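Local coordinates for D-alanine--D-alanine ligase (Coxiella burnetii, PDB 3TQT), which joins two D-alanine molecules into D-alanyl-D-alanine at the expense of ATP, supplying the dipeptide for peptidoglycan synthesis in the bacterial cell wall, at residues A[138-142]-A[187-191]; A[156-162]-A[217-223]; A[182-186]-A[196-200]; A[299-303]-A[315-321]. Numbering follows the deposited sequence.

Interaction 1: A[138-142]-A[187-191]; sequences CMEKD and AVSLG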
loop_
_atom_site.group_PDB
_atom_site.type_symbol
_atom_site.label_atom_id
_atom_site.label_comp_id
_atom_site.label_asym_id
_atom_site.label_seq_id
_atom_site.Cartn_x
_atom_site.Cartn_y
_atom_site.Cartn_z
ATOM N N CYS A 138 -7.150 2.553 2.887
ATOM C CA CYS A 138 -8.482 2.224 3.382
ATOM C C CYS A 138 -8.439 1.224 4.539
ATOM O O CYS A 138 -9.340 1.194 5.384
ATOM C CB CYS A 138 -9.357 1.690 2.247
ATOM S SG CYS A 138 -9.814 2.941 1.039
ATOM N N MET A 139 -7.396 0.408 4.564
ATOM C CA MET A 139 -7.241 -0.616 5.597
ATOM C C MET A 139 -6.950 -0.003 6.962
ATOM O O MET A 139 -7.433 -0.485 7.988
ATOM C CB MET A 139 -6.105 -1.567 5.218
ATOM C CG MET A 139 -5.889 -2.693 6.186
ATOM S SD MET A 139 -7.041 -4.032 5.858
ATOM C CE MET A 139 -6.603 -5.170 7.174
ATOM N N GLU A 140 -6.155 1.059 6.976
ATOM C CA GLU A 140 -5.818 1.746 8.218
ATOM C C GLU A 140 -6.822 2.879 8.383
ATOM O O GLU A 140 -6.705 3.926 7.756
ATOM C CB GLU A 140 -4.401 2.310 8.177
ATOM C CG GLU A 140 -3.368 1.345 7.616
ATOM C CD GLU A 140 -2.733 0.491 8.687
ATOM O OE1 GLU A 140 -2.588 0.979 9.828
ATOM O OE2 GLU A 140 -2.379 -0.668 8.392
ATOM N N LYS A 141 -7.809 2.648 9.234
ATOM C CA LYS A 141 -8.987 3.504 9.316
ATOM C C LYS A 141 -8.670 4.933 9.703
ATOM O O LYS A 141 -9.364 5.857 9.270
ATOM C CB LYS A 141 -10.014 2.888 10.274
ATOM C CG LYS A 141 -10.484 1.508 9.811
ATOM C CD LYS A 141 -11.557 0.948 10.728
ATOM C CE LYS A 141 -10.955 0.360 11.994
ATOM N NZ LYS A 141 -10.362 -0.982 11.748
ATOM N N ASP A 142 -7.623 5.122 10.503
ATOM C CA ASP A 142 -7.230 6.471 10.881
ATOM C C ASP A 142 -6.548 7.189 9.715
ATOM O O ASP A 142 -6.748 8.393 9.504
ATOM C CB ASP A 142 -6.350 6.479 12.142
ATOM C CG ASP A 142 -5.037 5.677 11.983
ATOM O OD1 ASP A 142 -4.957 4.722 11.167
ATOM O OD2 ASP A 142 -4.078 6.013 12.701
ATOM N N ALA A 187 -8.591 -1.135 17.111
ATOM C CA ALA A 187 -7.401 -1.324 16.289
ATOM C C ALA A 187 -7.583 -0.513 15.004
ATOM O O ALA A 187 -8.693 -0.446 14.453
ATOM C CB ALA A 187 -7.212 -2.798 15.962
ATOM N N VAL A 188 -6.522 0.110 14.519
ATOM C CA VAL A 188 -6.637 0.867 13.263
ATOM C C VAL A 188 -6.909 -0.040 12.068
ATOM O O VAL A 188 -7.584 0.354 11.121
ATOM C CB VAL A 188 -5.384 1.727 12.951
ATOM C CG1 VAL A 188 -5.192 2.816 14.000
ATOM C CG2 VAL A 188 -4.152 0.839 12.814
ATOM N N SER A 189 -6.408 -1.265 12.112
ATOM C CA SER A 189 -6.407 -2.072 10.901
ATOM C C SER A 189 -6.999 -3.459 11.082
ATOM O O SER A 189 -6.791 -4.329 10.246
ATOM C CB SER A 189 -4.977 -2.203 10.370
ATOM O OG SER A 189 -4.209 -3.022 11.235
ATOM N N LEU A 190 -7.730 -3.673 12.171
ATOM C CA LEU A 190 -8.351 -4.974 12.407
ATOM C C LEU A 190 -9.856 -4.819 12.588
ATOM O O LEU A 190 -10.310 -3.926 13.309
ATOM C CB LEU A 190 -7.747 -5.651 13.638
ATOM C CG LEU A 190 -6.227 -5.797 13.634
ATOM C CD1 LEU A 190 -5.752 -6.394 14.959
ATOM C CD2 LEU A 190 -5.782 -6.647 12.450
ATOM N N GLY A 191 -10.622 -5.699 11.948
ATOM C CA GLY A 191 -12.074 -5.589 11.938
ATOM C C GLY A 191 -12.811 -6.376 13.011
ATOM O O GLY A 191 -13.849 -5.931 13.507
HETATM O O HOH W 1 -1.555 -1.051 11.670
#
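Lys141 does most of the reaching here. From chi1 m and chi2 t its chain turns at chi3 and chi4, both m, and brings NZ into a ring of backbone carbonyls: Lys141 NZ lies 3.2 Å from Ala187 O, 3.1 Å from Val188 O and 3.3 Å from Leu190 O, each a weak hydrogen bond. The strong link is backbone to backbone, Lys141 N to Val188 O at 3.0 Å and almost straight. Glu140 breaks the helix between 132-139 and 141-150 and takes the N-cap position of the second. The loop 187-191, which follows strand 183-187, belongs to the predicted ATP-binding region of the ATP-grasp fold. Met139, with chi1 t, chi2 p and chi3 t, lays its methyl CE 3.2 Å from Ser189 O. Glu140 bends at chi1 and chi2, both m, setting OE1 3.4 Å from Val188 CG2; its carboxylate pairs with Arg218. Asp142, chi1 p, puts OD1 3.4 Å from Val188 CG1, while forming a salt bridge to Arg218 and a hydrogen bond to Thr160.

Interaction 2: A[156-162]-A[217-223]; sequences VDWHTLS and DRLMVEP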
loop_
_atom_site.group_PDB
_atom_site.type_symbol
_atom_site.label_atom_id
_atom_site.label_comp_id
_atom_site.label_asym_id
_atom_site.label_seq_id
_atom_site.Cartn_x
_atom_site.Cartn_y
_atom_site.Cartn_z
ATOM N N VAL A 156 -16.367 10.724 11.040
ATOM C CA VAL A 156 -16.434 10.546 12.482
ATOM C C VAL A 156 -15.052 10.856 13.037
ATOM O O VAL A 156 -14.051 10.342 12.539
ATOM C CB VAL A 156 -16.829 9.107 12.840
ATOM C CG1 VAL A 156 -16.796 8.907 14.358
ATOM C CG2 VAL A 156 -18.218 8.787 12.277
ATOM N N ASP A 157 -14.989 11.708 14.054
ATOM C CA ASP A 157 -13.697 12.132 14.566
ATOM C C ASP A 157 -12.974 10.956 15.196
ATOM O O ASP A 157 -13.588 9.942 15.529
ATOM C CB ASP A 157 -13.824 13.291 15.561
ATOM C CG ASP A 157 -12.490 14.016 15.783
ATOM O OD1 ASP A 157 -11.593 13.923 14.905
ATOM O OD2 ASP A 157 -12.326 14.676 16.834
ATOM N N TRP A 158 -11.661 11.088 15.337
ATOM C CA TRP A 158 -10.860 9.999 15.874
ATOM C C TRP A 158 -9.615 10.555 16.519
ATOM O O TRP A 158 -9.241 11.704 16.290
ATOM C CB TRP A 158 -10.463 9.021 14.767
ATOM C CG TRP A 158 -9.335 9.529 13.908
ATOM C CD1 TRP A 158 -8.029 9.122 13.938
ATOM C CD2 TRP A 158 -9.414 10.550 12.904
ATOM N NE1 TRP A 158 -7.297 9.813 13.002
ATOM C CE2 TRP A 158 -8.123 10.701 12.359
ATOM C CE3 TRP A 158 -10.456 11.351 12.415
ATOM C CZ2 TRP A 158 -7.839 11.625 11.348
ATOM C CZ3 TRP A 158 -10.178 12.262 11.413
ATOM C CH2 TRP A 158 -8.879 12.384 10.880
ATOM N N HIS A 159 -8.968 9.729 17.324
ATOM C CA HIS A 159 -7.668 10.081 17.863
ATOM C C HIS A 159 -6.781 8.863 17.854
ATOM O O HIS A 159 -7.087 7.866 18.490
ATOM C CB HIS A 159 -7.786 10.617 19.292
ATOM C CG HIS A 159 -6.478 11.078 19.846
ATOM N ND1 HIS A 159 -5.886 12.260 19.459
ATOM C CD2 HIS A 159 -5.619 10.493 20.714
ATOM C CE1 HIS A 159 -4.733 12.399 20.087
ATOM N NE2 HIS A 159 -4.546 11.342 20.856
ATOM N N THR A 160 -5.681 8.947 17.118
ATOM C CA THR A 160 -4.767 7.830 16.986
ATOM C C THR A 160 -3.812 7.793 18.181
ATOM O O THR A 160 -3.367 8.833 18.653
ATOM C CB THR A 160 -3.949 7.971 15.695
ATOM O OG1 THR A 160 -4.830 7.872 14.562
ATOM C CG2 THR A 160 -2.857 6.895 15.605
ATOM N N LEU A 161 -3.524 6.592 18.677
ATOM C CA LEU A 161 -2.480 6.395 19.671
ATOM C C LEU A 161 -1.541 5.311 19.185
ATOM O O LEU A 161 -1.969 4.317 18.588
ATOM C CB LEU A 161 -3.055 5.951 21.017
ATOM C CG LEU A 161 -3.766 6.978 21.891
ATOM C CD1 LEU A 161 -4.263 6.288 23.151
ATOM C CD2 LEU A 161 -2.830 8.132 22.240
ATOM N N SER A 162 -0.261 5.509 19.454
ATOM C CA SER A 162 0.728 4.477 19.217
ATOM C C SER A 162 1.271 4.055 20.571
ATOM O O SER A 162 1.071 4.746 21.572
ATOM C CB SER A 162 1.849 4.999 18.328
ATOM O OG SER A 162 1.345 5.262 17.030
ATOM N N ASP A 217 -0.492 -2.441 16.157
ATOM C CA ASP A 217 0.553 -1.560 16.664
ATOM C C ASP A 217 0.118 -0.105 16.638
ATOM O O ASP A 217 0.897 0.801 16.915
ATOM C CB ASP A 217 1.872 -1.755 15.906
ATOM C CG ASP A 217 1.747 -1.485 14.418
ATOM O OD1 ASP A 217 0.669 -1.053 13.958
ATOM O OD2 ASP A 217 2.747 -1.692 13.699
ATOM N N ARG A 218 -1.142 0.125 16.321
ATOM C CA ARG A 218 -1.662 1.473 16.394
ATOM C C ARG A 218 -3.152 1.374 16.607
ATOM O O ARG A 218 -3.799 0.456 16.114
ATOM C CB ARG A 218 -1.357 2.236 15.107
ATOM C CG ARG A 218 -1.407 3.747 15.246
ATOM C CD ARG A 218 -0.833 4.433 13.980
ATOM N NE ARG A 218 -1.748 4.335 12.846
ATOM C CZ ARG A 218 -1.524 3.618 11.750
ATOM N NH1 ARG A 218 -0.391 2.921 11.615
ATOM N NH2 ARG A 218 -2.427 3.606 10.781
ATOM N N LEU A 219 -3.701 2.291 17.377
ATOM C CA LEU A 219 -5.127 2.243 17.599
ATOM C C LEU A 219 -5.714 3.619 17.399
ATOM O O LEU A 219 -4.996 4.612 17.275
ATOM C CB LEU A 219 -5.445 1.709 18.999
ATOM C CG LEU A 219 -5.016 2.507 20.225
ATOM C CD1 LEU A 219 -5.931 3.714 20.453
ATOM C CD2 LEU A 219 -5.047 1.585 21.446
ATOM N N MET A 220 -7.033 3.664 17.366
ATOM C CA MET A 220 -7.725 4.918 17.287
ATOM C C MET A 220 -8.860 4.892 18.282
ATOM O O MET A 220 -9.509 3.863 18.498
ATOM C CB MET A 220 -8.249 5.159 15.869
ATOM C CG MET A 220 -9.167 4.075 15.338
ATOM S SD MET A 220 -9.185 4.109 13.536
ATOM C CE MET A 220 -9.797 5.772 13.246
ATOM N N VAL A 221 -9.076 6.038 18.898
ATOM C CA VAL A 221 -10.185 6.219 19.806
ATOM C C VAL A 221 -11.214 7.040 19.056
ATOM O O VAL A 221 -10.860 7.985 18.334
ATOM C CB VAL A 221 -9.728 6.951 21.078
ATOM C CG1 VAL A 221 -10.867 7.026 22.105
ATOM C CG2 VAL A 221 -8.500 6.256 21.677
ATOM N N GLU A 222 -12.478 6.665 19.211
ATOM C CA GLU A 222 -13.571 7.367 18.553
ATOM C C GLU A 222 -14.698 7.620 19.527
ATOM O O GLU A 222 -14.925 6.833 20.443
ATOM C CB GLU A 222 -14.099 6.554 17.362
ATOM C CG GLU A 222 -13.139 6.516 16.176
ATOM C CD GLU A 222 -13.618 5.596 15.052
ATOM O OE1 GLU A 222 -14.593 4.853 15.262
ATOM O OE2 GLU A 222 -13.011 5.617 13.960
ATOM N N PRO A 223 -15.416 8.725 19.338
ATOM C CA PRO A 223 -16.590 8.936 20.183
ATOM C C PRO A 223 -17.683 7.976 19.758
ATOM O O PRO A 223 -17.811 7.708 18.567
ATOM C CB PRO A 223 -17.012 10.348 19.803
ATOM C CG PRO A 223 -16.611 10.438 18.351
ATOM C CD PRO A 223 -15.278 9.772 18.315
HETATM O O HOH W 2 2.201 3.038 15.552
#
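Four backbone hydrogen bonds zip strand 159-161 to strand 219-223 in antiparallel fashion. His159 N to Val221 O (2.8 Å) and Val221 N to His159 O (2.7 Å) close one hydrogen-bonded pair; Leu161 N to Leu219 O (2.8 Å) and Leu219 N to Leu161 O (2.9 Å) close the other. Thr160 and Met220 form the non-hydrogen-bonded pair between them, where Thr160 CA sits 3.2 Å from Leu219 O in a CA-H...O contact. Strand 159-161 forms one edge of a four-stranded antiparallel sheet in the ATP-grasp region, and segment 217-223 is predicted to belong to its ATP-binding part. Apolar contacts fall on both faces. Leu161 CB meets Leu219 CD1 at 3.7 Å on the face covered by helices 170-177 and 202-212; across the sheet, Trp158 CB touches Met220 CE at 3.6 Å, and the indole packs on helix 141-150. Polar ends find partners beyond the two segments: Arg218 forms salt bridges to Asp142 and Glu140, Glu222 to Lys145 and Lys186. Water 2 bridges Ser162 OG (2.8 Å) and Asp217 O (2.9 Å).

Interaction 3: A[182-186]-A[196-200]; sequences ELFVK and TLPVK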
loop_
_atom_site.group_PDB
_atom_site.type_symbol
_atom_site.label_atom_id
_atom_site.label_comp_id
_atom_site.label_asym_id
_atom_site.label_seq_id
_atom_site.Cartn_x
_atom_site.Cartn_y
_atom_site.Cartn_z
ATOM N N GLU A 182 -19.393 8.023 25.911
ATOM C CA GLU A 182 -18.761 6.731 25.657
ATOM C C GLU A 182 -17.810 6.788 24.459
ATOM O O GLU A 182 -18.096 7.441 23.460
ATOM C CB GLU A 182 -19.825 5.644 25.446
ATOM C CG GLU A 182 -19.254 4.248 25.174
ATOM C CD GLU A 182 -20.246 3.130 25.473
ATOM O OE1 GLU A 182 -21.019 2.756 24.572
ATOM O OE2 GLU A 182 -20.251 2.616 26.611
ATOM N N LEU A 183 -16.695 6.079 24.568
ATOM C CA LEU A 183 -15.690 6.010 23.514
ATOM C C LEU A 183 -15.509 4.583 23.010
ATOM O O LEU A 183 -15.829 3.615 23.701
ATOM C CB LEU A 183 -14.340 6.482 24.044
ATOM C CG LEU A 183 -13.994 7.967 24.110
ATOM C CD1 LEU A 183 -15.200 8.853 24.119
ATOM C CD2 LEU A 183 -13.091 8.242 25.306
ATOM N N PHE A 184 -14.984 4.474 21.800
ATOM C CA PHE A 184 -14.516 3.211 21.266
ATOM C C PHE A 184 -13.000 3.221 21.195
ATOM O O PHE A 184 -12.397 4.183 20.718
ATOM C CB PHE A 184 -15.080 2.979 19.861
ATOM C CG PHE A 184 -16.521 2.619 19.857
ATOM C CD1 PHE A 184 -16.972 1.544 20.604
ATOM C CD2 PHE A 184 -17.435 3.358 19.129
ATOM C CE1 PHE A 184 -18.311 1.208 20.623
ATOM C CE2 PHE A 184 -18.784 3.020 19.139
ATOM C CZ PHE A 184 -19.217 1.946 19.890
ATOM N N VAL A 185 -12.385 2.146 21.664
ATOM C CA VAL A 185 -10.960 1.955 21.441
ATOM C C VAL A 185 -10.825 0.831 20.427
ATOM O O VAL A 185 -11.211 -0.300 20.705
ATOM C CB VAL A 185 -10.220 1.626 22.752
ATOM C CG1 VAL A 185 -8.728 1.367 22.488
ATOM C CG2 VAL A 185 -10.409 2.769 23.757
ATOM N N LYS A 186 -10.290 1.166 19.253
ATOM C CA LYS A 186 -10.320 0.309 18.070
ATOM C C LYS A 186 -8.913 0.091 17.513
ATOM O O LYS A 186 -8.146 1.038 17.402
ATOM C CB LYS A 186 -11.080 1.019 16.939
ATOM C CG LYS A 186 -12.584 1.104 17.044
ATOM C CD LYS A 186 -13.118 1.713 15.736
ATOM C CE LYS A 186 -14.624 1.565 15.581
ATOM N NZ LYS A 186 -15.383 2.306 16.632
ATOM N N THR A 196 -12.310 -3.971 18.913
ATOM C CA THR A 196 -13.086 -2.737 19.045
ATOM C C THR A 196 -13.782 -2.726 20.404
ATOM O O THR A 196 -14.732 -3.467 20.630
ATOM C CB THR A 196 -14.148 -2.604 17.936
ATOM O OG1 THR A 196 -13.502 -2.539 16.663
ATOM C CG2 THR A 196 -14.966 -1.349 18.128
ATOM N N LEU A 197 -13.295 -1.886 21.309
ATOM C CA LEU A 197 -13.696 -1.948 22.699
ATOM C C LEU A 197 -14.426 -0.685 23.134
ATOM O O LEU A 197 -13.873 0.406 23.057
ATOM C CB LEU A 197 -12.457 -2.172 23.569
ATOM C CG LEU A 197 -11.606 -3.383 23.188
ATOM C CD1 LEU A 197 -10.453 -3.545 24.158
ATOM C CD2 LEU A 197 -12.471 -4.638 23.166
ATOM N N PRO A 198 -15.685 -0.831 23.589
ATOM C CA PRO A 198 -16.423 0.318 24.123
ATOM C C PRO A 198 -15.953 0.617 25.536
ATOM O O PRO A 198 -15.757 -0.312 26.316
ATOM C CB PRO A 198 -17.871 -0.184 24.143
ATOM C CG PRO A 198 -17.732 -1.649 24.380
ATOM C CD PRO A 198 -16.498 -2.062 23.607
ATOM N N VAL A 199 -15.767 1.895 25.857
ATOM C CA VAL A 199 -15.289 2.282 27.174
ATOM C C VAL A 199 -16.109 3.438 27.732
ATOM O O VAL A 199 -16.437 4.388 27.022
ATOM C CB VAL A 199 -13.793 2.673 27.163
ATOM C CG1 VAL A 199 -12.929 1.513 26.639
ATOM C CG2 VAL A 199 -13.577 3.925 26.321
ATOM N N LYS A 200 -16.415 3.351 29.019
ATOM C CA LYS A 200 -17.246 4.341 29.699
ATOM C C LYS A 200 -16.501 5.018 30.852
ATOM O O LYS A 200 -16.986 6.004 31.418
ATOM C CB LYS A 200 -18.527 3.681 30.211
ATOM C CG LYS A 200 -19.788 4.517 30.018
ATOM C CD LYS A 200 -20.974 3.894 30.748
ATOM C CE LYS A 200 -21.106 4.418 32.179
ATOM N NZ LYS A 200 -19.808 4.562 32.914
#
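Val199, Val185 and Thr196 give up the most surface in this hairpin of strands 183-187 and 196-199. Val199 is held through its backbone, with Leu183 N to Val199 O at 3.0 Å and Val199 N to Leu183 O at 2.8 Å, while its methyls reach two neighbours: Val199 CG2 lies 3.5 Å from Leu183 CB, and Val199 CG1 is 4.0 Å from Val185 CG2. Val185 makes the second hydrogen-bonded pair, with Val185 N to Leu197 O and Leu197 N to Val185 O both 2.7 Å. Leu183, Val185, Leu197 and Val199 share one face of the sheet, and helix 202-212 packs against Val185, Leu197 and Val199. Thr196 belongs to the other face, opposite Lys186 in a non-hydrogen-bonded pair, and its CG2 rests 3.6 Å from Lys186 CG. Further along that face Phe184 CE1 meets Pro198 CB at 3.8 Å. The charged end of Lys186 turns to Glu222 of the adjoining strand 219-223. Both segments fall in the predicted ATP-binding region of the ATP-grasp fold. Pro198 has no amide hydrogen to donate, yet at a non-hydrogen-bonded position none is required toward strand 183-187, so the ladder of four bonds runs uninterrupted past it.

Interaction 4: A[299-303]-A[315-321]; sequences MARVD and NEINTIP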
loop_
_atom_site.group_PDB
_atom_site.type_symbol
_atom_site.label_atom_id
_atom_site.label_comp_id
_atom_site.label_asym_id
_atom_site.label_seq_id
_atom_site.Cartn_x
_atom_site.Cartn_y
_atom_site.Cartn_z
ATOM N N MET A 299 -14.149 -1.266 -6.694
ATOM C CA MET A 299 -15.249 -1.280 -5.730
ATOM C C MET A 299 -14.842 -0.845 -4.333
ATOM O O MET A 299 -13.696 -1.017 -3.914
ATOM C CB MET A 299 -15.824 -2.688 -5.643
ATOM C CG MET A 299 -14.760 -3.740 -5.340
ATOM S SD MET A 299 -15.453 -5.342 -4.894
ATOM C CE MET A 299 -16.725 -4.813 -3.774
ATOM N N ALA A 300 -15.809 -0.297 -3.606
ATOM C CA ALA A 300 -15.648 -0.064 -2.185
ATOM C C ALA A 300 -17.027 -0.039 -1.562
ATOM O O ALA A 300 -17.984 0.430 -2.173
ATOM C CB ALA A 300 -14.956 1.258 -1.934
ATOM N N ARG A 301 -17.130 -0.526 -0.336
ATOM C CA ARG A 301 -18.296 -0.210 0.451
ATOM C C ARG A 301 -17.922 0.899 1.421
ATOM O O ARG A 301 -17.020 0.729 2.244
ATOM C CB ARG A 301 -18.796 -1.423 1.220
ATOM C CG ARG A 301 -20.228 -1.264 1.671
ATOM C CD ARG A 301 -20.627 -2.400 2.584
ATOM N NE ARG A 301 -19.927 -2.292 3.859
ATOM C CZ ARG A 301 -19.313 -3.301 4.462
ATOM N NH1 ARG A 301 -19.305 -4.504 3.901
ATOM N NH2 ARG A 301 -18.713 -3.103 5.630
ATOM N N VAL A 302 -18.604 2.037 1.309
ATOM C CA VAL A 302 -18.378 3.154 2.221
ATOM C C VAL A 302 -19.407 3.099 3.327
ATOM O O VAL A 302 -20.618 3.078 3.058
ATOM C CB VAL A 302 -18.513 4.505 1.510
ATOM C CG1 VAL A 302 -18.105 5.630 2.457
ATOM C CG2 VAL A 302 -17.670 4.526 0.243
ATOM N N ASP A 303 -18.918 3.056 4.565
ATOM C CA ASP A 303 -19.767 2.939 5.742
ATOM C C ASP A 303 -19.834 4.285 6.428
ATOM O O ASP A 303 -18.807 4.919 6.672
ATOM C CB ASP A 303 -19.230 1.883 6.706
ATOM C CG ASP A 303 -19.200 0.486 6.089
ATOM O OD1 ASP A 303 -19.771 0.284 4.990
ATOM O OD2 ASP A 303 -18.598 -0.410 6.710
ATOM N N ASN A 315 -17.425 6.709 8.205
ATOM C CA ASN A 315 -16.652 6.027 9.235
ATOM C C ASN A 315 -15.542 5.157 8.665
ATOM O O ASN A 315 -14.467 5.047 9.253
ATOM C CB ASN A 315 -17.541 5.159 10.110
ATOM C CG ASN A 315 -16.896 4.847 11.450
ATOM O OD1 ASN A 315 -16.268 5.719 12.066
ATOM N ND2 ASN A 315 -17.031 3.606 11.901
ATOM N N GLU A 316 -15.808 4.523 7.527
ATOM C CA GLU A 316 -14.880 3.528 7.012
ATOM C C GLU A 316 -15.109 3.303 5.518
ATOM O O GLU A 316 -16.216 3.482 5.022
ATOM C CB GLU A 316 -15.048 2.204 7.780
ATOM C CG GLU A 316 -14.135 1.080 7.316
ATOM C CD GLU A 316 -14.161 -0.133 8.248
ATOM O OE1 GLU A 316 -15.082 -0.232 9.081
ATOM O OE2 GLU A 316 -13.250 -0.984 8.149
ATOM N N ILE A 317 -14.040 2.948 4.813
ATOM C CA ILE A 317 -14.140 2.471 3.426
ATOM C C ILE A 317 -13.573 1.063 3.365
ATOM O O ILE A 317 -12.427 0.839 3.740
ATOM C CB ILE A 317 -13.341 3.376 2.459
ATOM C CG1 ILE A 317 -13.786 4.834 2.649
ATOM C CG2 ILE A 317 -13.522 2.894 0.981
ATOM C CD1 ILE A 317 -13.008 5.834 1.828
ATOM N N ASN A 318 -14.378 0.121 2.896
ATOM C CA ASN A 318 -13.990 -1.280 2.847
ATOM C C ASN A 318 -13.768 -1.675 1.410
ATOM O O ASN A 318 -14.710 -1.626 0.618
ATOM C CB ASN A 318 -15.118 -2.147 3.392
ATOM C CG ASN A 318 -15.462 -1.805 4.802
ATOM O OD1 ASN A 318 -14.803 -2.257 5.737
ATOM N ND2 ASN A 318 -16.486 -0.977 4.976
ATOM N N THR A 319 -12.545 -2.088 1.078
ATOM C CA THR A 319 -12.196 -2.334 -0.320
ATOM C C THR A 319 -12.406 -3.794 -0.719
ATOM O O THR A 319 -12.518 -4.103 -1.891
ATOM C CB THR A 319 -10.727 -1.954 -0.618
ATOM O OG1 THR A 319 -9.883 -2.702 0.252
ATOM C CG2 THR A 319 -10.485 -0.440 -0.376
ATOM N N ILE A 320 -12.465 -4.689 0.256
ATOM C CA ILE A 320 -12.901 -6.054 -0.050
ATOM C C ILE A 320 -14.054 -6.390 0.893
ATOM O O ILE A 320 -13.897 -7.120 1.869
ATOM C CB ILE A 320 -11.751 -7.101 0.013
ATOM C CG1 ILE A 320 -10.495 -6.581 -0.707
ATOM C CG2 ILE A 320 -12.188 -8.458 -0.588
ATOM C CD1 ILE A 320 -10.587 -6.538 -2.231
ATOM N N PRO A 321 -15.224 -5.813 0.614
ATOM C CA PRO A 321 -16.401 -6.042 1.450
ATOM C C PRO A 321 -16.879 -7.471 1.282
ATOM O O PRO A 321 -16.522 -8.106 0.285
ATOM C CB PRO A 321 -17.426 -5.082 0.864
ATOM C CG PRO A 321 -17.025 -4.913 -0.545
ATOM C CD PRO A 321 -15.527 -4.976 -0.558
HETATM O O HOH W 3 -11.675 -2.711 -3.831
#
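Backbone donors and acceptors pair off neatly along this hairpin of strands 298-306 and 312-318. Arg301 N gives to Asn318 O at 2.8 Å, Asn318 N returns to Arg301 O at 2.8 Å, and Asp303 N binds Glu316 O at 2.8 Å. Asp303 O takes two donors, Asn315 N at 2.7 Å and Glu316 N at 3.1 Å, because Asn315 and Glu316 both face Asp303 in a classic beta bulge. Where strand 312-318 has ended, water 3 bridges Met299 O (2.6 Å) and Thr319 O (2.5 Å), donating to both. Among side chains, Arg301 NE meets Asp303 OD1 at 2.8 Å and Arg301 NH2 meets Asp303 OD2 at 2.9 Å, a two-pronged salt bridge within one strand. Asn318 ND2 reaches Arg301 O at 3.3 Å and, weakly, Asp303 OD2 at 2.8 Å. Glu316 OE2 and Asn318 OD1, both acceptors, lie 3.1 Å apart without a bond between them, and the like-charged Asp303 OD2 and Glu316 OE1 come within 4.2 Å. Asp303, Glu316 and Asn318 all project from the same face, and all three are predicted magnesium ligands; such a cluster of carboxylates and an amide is consistent with the two-metal site of ATP-grasp ligases.

In the fold
Interactions 2 and 3 build one four-stranded sheet: strands 219-223 and 183-187 are neighbours in it, joined by Glu222 O to Phe184 N (2.7 Å) and Met220 N to Lys186 O (2.9 Å), and interaction 3 is nested inside the loop closed by interaction 2. The centres of both contacts lie about 20 Å or more from the centre of the chain, and interaction 3 has the most exposed residues. Interaction 4, in a separate five-stranded sheet, sits nearest the centre and carries the predicted metal ligands on one face and an apolar face, packed on helix 277-293, on the other. Interaction 1 is the buried, irregular one, a helix junction against a loop; it touches interaction 2 through Asp142 and interaction 4 through Lys141 and Cys138. Interactions 1 and 2 also meet the second subunit.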